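Local atomic coordinates of synaptic vesicle membrane protein VAT-1 homolog-like (Homo sapiens, PDB entry 4A27), a protein that probably acts as an oxidoreductase of the zinc-containing alcohol dehydrogenase family, quinone oxidoreductase subfamily, although its substrate is not established. Residues L62-V72 against D86-W97. Sequence-based numbering, arbitrary orientation.
Sequences LVPGFECSGIV and DRVMAFVNYNAW
Trp97 lies flat against the Pro64-Gly65 backbone, and its side chain can be followed outward over that surface. CB and CG sit on the carbonyl oxygen of Pro64, which also accepts the backbone N-H of Trp97. From there, with CG anti to the carbonyl carbon (chi1 -61°), the indole spreads to both sides: CD1, NE1 and CE2 run over Gly65, whose CA stands 3.7 Å from the centroid of the five-membered ring, while CD2 lies over Pro64 O and CE3 and CZ3 meet the proline ring. Pro64 CB is 3.9 Å from the centroid of the six-membered ring, and Pro64 CG comes to 3.6 Å from Trp97 CE3. The contacts of Gly65 CA and Pro64 CB are CH-pi, both over the ring face. Trp97 NE1 donates to a water 2.9 Å away, and this water in turn donates to Glu67 O. With an alanine here the indole and its N-H are gone, which is likely to uncover Pro64 and Gly65 and leave the water on Glu67 O with one partner fewer.

Beyond these loops the segments pair as the antiparallel hairpin of strands 67-75 and 87-91, within the GroES-like domain of the medium-chain dehydrogenase fold. Cys68-Ala90 and Gly70-Val88 are its hydrogen-bonded pairs, and Val72 N to Asp86 O, at 2.9 Å, continues the ladder. Glu67, Ser69, Met89 and Phe91 share one face of the sheet; Glu67 forms a salt bridge with Lys337, and Phe91 packs on Pro124 and Met125 of helix 124-137. On the other face Cys68 CB comes within 4.3 Å of Ala96 CB.

Phe66 and Tyr94 extend side by side in the same direction, but their planes are turned by 58°. They form an edge-to-face pair, the Phe66 edge toward the tyrosine ring with CE1 3.8 Å above its centre, while Leu62 CD1 reaches Tyr94 CD1 obliquely at 4.1 Å.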
loop_
_atom_site.group_PDB
_atom_site.type_symbol
_atom_site.label_atom_id
_atom_site.label_comp_id
_atom_site.label_asym_id
_atom_site.label_seq_id
_atom_site.Cartn_x
_atom_site.Cartn_y
_atom_site.Cartn_z
ATOM N N LEU A 62 -19.780 -18.007 -26.593
ATOM C CA LEU A 62 -20.043 -17.346 -25.321
ATOM C C LEU A 62 -20.592 -15.954 -25.542
ATOM O O LEU A 62 -20.376 -15.345 -26.576
ATOM C CB LEU A 62 -18.788 -17.294 -24.449
ATOM C CG LEU A 62 -17.570 -16.443 -24.830
ATOM C CD1 LEU A 62 -17.740 -15.011 -24.407
ATOM C CD2 LEU A 62 -16.352 -17.042 -24.146
ATOM N N VAL A 63 -21.347 -15.472 -24.568
ATOM C CA VAL A 63 -21.880 -14.120 -24.613
ATOM C C VAL A 63 -20.879 -13.283 -23.769
ATOM O O VAL A 63 -20.639 -13.586 -22.590
ATOM C CB VAL A 63 -23.319 -14.085 -24.071
ATOM C CG1 VAL A 63 -23.889 -12.608 -24.090
ATOM C CG2 VAL A 63 -24.253 -15.070 -24.856
ATOM N N PRO A 64 -20.209 -12.298 -24.387
ATOM C CA PRO A 64 -19.290 -11.445 -23.605
ATOM C C PRO A 64 -19.976 -10.386 -22.730
ATOM O O PRO A 64 -21.200 -10.257 -22.759
ATOM C CB PRO A 64 -18.498 -10.698 -24.672
ATOM C CG PRO A 64 -18.918 -11.265 -25.982
ATOM C CD PRO A 64 -20.260 -11.870 -25.791
ATOM N N GLY A 65 -19.155 -9.683 -21.944
ATOM C CA GLY A 65 -19.550 -8.498 -21.197
ATOM C C GLY A 65 -19.711 -8.748 -19.719
ATOM O O GLY A 65 -20.262 -9.788 -19.308
ATOM N N PHE A 66 -19.287 -7.770 -18.922
ATOM C CA PHE A 66 -19.215 -7.899 -17.459
ATOM C C PHE A 66 -20.039 -6.872 -16.670
ATOM O O PHE A 66 -20.092 -6.931 -15.442
ATOM C CB PHE A 66 -17.767 -7.779 -17.022
ATOM C CG PHE A 66 -16.905 -8.859 -17.573
ATOM C CD1 PHE A 66 -16.960 -10.145 -17.052
ATOM C CD2 PHE A 66 -16.077 -8.620 -18.636
ATOM C CE1 PHE A 66 -16.190 -11.159 -17.580
ATOM C CE2 PHE A 66 -15.296 -9.626 -19.159
ATOM C CZ PHE A 66 -15.360 -10.902 -18.627
ATOM N N GLU A 67 -20.645 -5.920 -17.367
ATOM C CA GLU A 67 -21.184 -4.709 -16.707
ATOM C C GLU A 67 -22.410 -4.320 -17.468
ATOM O O GLU A 67 -22.356 -4.221 -18.675
ATOM C CB GLU A 67 -20.121 -3.625 -16.799
ATOM C CG GLU A 67 -20.478 -2.234 -16.381
ATOM C CD GLU A 67 -19.278 -1.301 -16.577
ATOM O OE1 GLU A 67 -18.530 -1.430 -17.589
ATOM O OE2 GLU A 67 -19.073 -0.493 -15.682
ATOM N N CYS A 68 -23.527 -4.117 -16.779
ATOM C CA CYS A 68 -24.740 -3.730 -17.423
ATOM C C CYS A 68 -25.609 -2.930 -16.468
ATOM O O CYS A 68 -25.326 -2.838 -15.266
ATOM C CB CYS A 68 -25.498 -4.974 -17.911
ATOM S SG CYS A 68 -26.242 -5.954 -16.536
ATOM N N SER A 69 -26.671 -2.339 -17.021
ATOM C CA SER A 69 -27.720 -1.718 -16.197
ATOM C C SER A 69 -29.073 -2.056 -16.814
ATOM O O SER A 69 -29.188 -2.338 -18.007
ATOM C CB SER A 69 -27.541 -0.199 -16.107
ATOM O OG SER A 69 -27.698 0.405 -17.397
ATOM N N GLY A 70 -30.105 -2.057 -15.986
ATOM C CA GLY A 70 -31.440 -2.285 -16.489
ATOM C C GLY A 70 -32.482 -2.365 -15.367
ATOM O O GLY A 70 -32.294 -1.804 -14.279
ATOM N N ILE A 71 -33.591 -3.048 -15.655
ATOM C CA ILE A 71 -34.769 -3.124 -14.764
ATOM C C ILE A 71 -34.944 -4.558 -14.253
ATOM O O ILE A 71 -34.853 -5.508 -15.039
ATOM C CB ILE A 71 -36.040 -2.640 -15.508
ATOM C CG1 ILE A 71 -35.876 -1.181 -15.913
ATOM C CG2 ILE A 71 -37.303 -2.771 -14.647
ATOM C CD1 ILE A 71 -37.082 -0.615 -16.718
ATOM N N VAL A 72 -35.074 -4.708 -12.932
ATOM C CA VAL A 72 -35.370 -6.001 -12.327
ATOM C C VAL A 72 -36.727 -6.470 -12.815
ATOM O O VAL A 72 -37.774 -5.832 -12.570
ATOM C CB VAL A 72 -35.395 -5.956 -10.782
ATOM C CG1 VAL A 72 -35.728 -7.345 -10.212
ATOM C CG2 VAL A 72 -34.085 -5.444 -10.233
ATOM N N ASP A 86 -37.342 -2.239 -10.004
ATOM C CA ASP A 86 -36.168 -1.544 -9.462
ATOM C C ASP A 86 -35.109 -1.357 -10.571
ATOM O O ASP A 86 -34.870 -2.239 -11.369
ATOM C CB ASP A 86 -35.553 -2.319 -8.285
ATOM C CG ASP A 86 -36.303 -2.105 -6.956
ATOM O OD1 ASP A 86 -37.106 -1.148 -6.827
ATOM O OD2 ASP A 86 -36.071 -2.906 -6.027
ATOM N N ARG A 87 -34.552 -0.168 -10.639
ATOM C CA ARG A 87 -33.554 0.163 -11.643
ATOM C C ARG A 87 -32.222 -0.150 -11.031
ATOM O O ARG A 87 -31.956 0.276 -9.911
ATOM C CB ARG A 87 -33.674 1.633 -12.014
ATOM C CG ARG A 87 -35.045 1.971 -12.570
ATOM C CD ARG A 87 -35.297 3.454 -12.675
ATOM N NE ARG A 87 -34.555 4.061 -13.778
ATOM C CZ ARG A 87 -33.424 4.755 -13.685
ATOM N NH1 ARG A 87 -32.817 4.969 -12.518
ATOM N NH2 ARG A 87 -32.872 5.212 -14.794
ATOM N N VAL A 88 -31.378 -0.897 -11.755
ATOM C CA VAL A 88 -30.136 -1.396 -11.180
ATOM C C VAL A 88 -28.953 -1.362 -12.141
ATOM O O VAL A 88 -29.120 -1.252 -13.361
ATOM C CB VAL A 88 -30.343 -2.814 -10.711
ATOM C CG1 VAL A 88 -31.398 -2.816 -9.612
ATOM C CG2 VAL A 88 -30.756 -3.707 -11.940
ATOM N N MET A 89 -27.764 -1.461 -11.571
ATOM C CA MET A 89 -26.558 -1.733 -12.331
ATOM C C MET A 89 -25.927 -2.948 -11.700
ATOM O O MET A 89 -26.196 -3.264 -10.535
ATOM C CB MET A 89 -25.612 -0.526 -12.299
ATOM C CG MET A 89 -25.073 -0.173 -10.930
ATOM S SD MET A 89 -24.132 1.395 -10.891
ATOM C CE MET A 89 -24.073 1.667 -9.098
ATOM N N ALA A 90 -25.085 -3.648 -12.450
ATOM C CA ALA A 90 -24.692 -4.960 -11.993
ATOM C C ALA A 90 -23.459 -5.447 -12.690
ATOM O O ALA A 90 -23.211 -5.070 -13.836
ATOM C CB ALA A 90 -25.855 -5.981 -12.212
ATOM N N PHE A 91 -22.673 -6.234 -11.961
ATOM C CA PHE A 91 -21.553 -6.946 -12.539
ATOM C C PHE A 91 -22.089 -8.310 -12.909
ATOM O O PHE A 91 -22.939 -8.851 -12.214
ATOM C CB PHE A 91 -20.419 -7.154 -11.520
ATOM C CG PHE A 91 -19.672 -5.904 -11.144
ATOM C CD1 PHE A 91 -18.750 -5.349 -12.009
ATOM C CD2 PHE A 91 -19.849 -5.300 -9.897
ATOM C CE1 PHE A 91 -18.060 -4.215 -11.641
ATOM C CE2 PHE A 91 -19.152 -4.167 -9.535
ATOM C CZ PHE A 91 -18.254 -3.643 -10.390
ATOM N N VAL A 92 -21.548 -8.904 -13.939
ATOM C CA VAL A 92 -21.983 -10.228 -14.294
ATOM C C VAL A 92 -20.801 -10.930 -14.919
ATOM O O VAL A 92 -19.995 -10.297 -15.611
ATOM C CB VAL A 92 -23.258 -10.189 -15.187
ATOM C CG1 VAL A 92 -23.020 -9.444 -16.431
ATOM C CG2 VAL A 92 -23.725 -11.617 -15.507
ATOM N N ASN A 93 -20.634 -12.205 -14.578
ATOM C CA ASN A 93 -19.455 -12.941 -14.992
ATOM C C ASN A 93 -19.728 -13.444 -16.387
ATOM O O ASN A 93 -20.142 -14.577 -16.581
ATOM C CB ASN A 93 -19.144 -14.086 -13.996
ATOM C CG ASN A 93 -17.750 -14.688 -14.187
ATOM O OD1 ASN A 93 -16.959 -14.252 -15.017
ATOM N ND2 ASN A 93 -17.444 -15.695 -13.385
ATOM N N TYR A 94 -19.499 -12.576 -17.366
ATOM C CA TYR A 94 -19.876 -12.825 -18.778
ATOM C C TYR A 94 -21.363 -12.697 -18.892
ATOM O O TYR A 94 -22.062 -12.501 -17.884
ATOM C CB TYR A 94 -19.429 -14.210 -19.296
ATOM C CG TYR A 94 -17.948 -14.355 -19.398
ATOM C CD1 TYR A 94 -17.265 -13.917 -20.522
ATOM C CD2 TYR A 94 -17.222 -14.901 -18.367
ATOM C CE1 TYR A 94 -15.884 -14.014 -20.617
ATOM C CE2 TYR A 94 -15.840 -14.995 -18.442
ATOM C CZ TYR A 94 -15.177 -14.548 -19.569
ATOM O OH TYR A 94 -13.795 -14.675 -19.638
ATOM N N ASN A 95 -21.846 -12.761 -20.126
ATOM C CA ASN A 95 -23.301 -12.775 -20.408
ATOM C C ASN A 95 -24.023 -11.444 -20.289
ATOM O O ASN A 95 -25.235 -11.402 -20.421
ATOM C CB ASN A 95 -24.044 -13.824 -19.573
ATOM C CG ASN A 95 -23.621 -15.231 -19.913
ATOM O OD1 ASN A 95 -23.753 -15.657 -21.036
ATOM N ND2 ASN A 95 -23.093 -15.945 -18.948
ATOM N N ALA A 96 -23.287 -10.351 -20.146
ATOM C CA ALA A 96 -23.914 -9.043 -20.053
ATOM C C ALA A 96 -24.455 -8.529 -21.394
ATOM O O ALA A 96 -25.420 -7.785 -21.383
ATOM C CB ALA A 96 -22.954 -8.023 -19.453
ATOM N N TRP A 97 -23.860 -8.902 -22.529
ATOM C CA TRP A 97 -24.305 -8.370 -23.822
ATOM C C TRP A 97 -25.529 -9.080 -24.414
ATOM O O TRP A 97 -25.464 -9.647 -25.501
ATOM C CB TRP A 97 -23.167 -8.372 -24.852
ATOM C CG TRP A 97 -22.005 -7.519 -24.452
ATOM C CD1 TRP A 97 -21.939 -6.657 -23.379
ATOM C CD2 TRP A 97 -20.768 -7.362 -25.157
ATOM N NE1 TRP A 97 -20.725 -6.018 -23.362
ATOM C CE2 TRP A 97 -19.979 -6.441 -24.422
ATOM C CE3 TRP A 97 -20.221 -7.962 -26.300
ATOM C CZ2 TRP A 97 -18.687 -6.077 -24.809
ATOM C CZ3 TRP A 97 -18.956 -7.607 -26.689
ATOM C CH2 TRP A 97 -18.189 -6.675 -25.936
HETATM O O HOH W 1 -20.858 -5.206 -20.531
#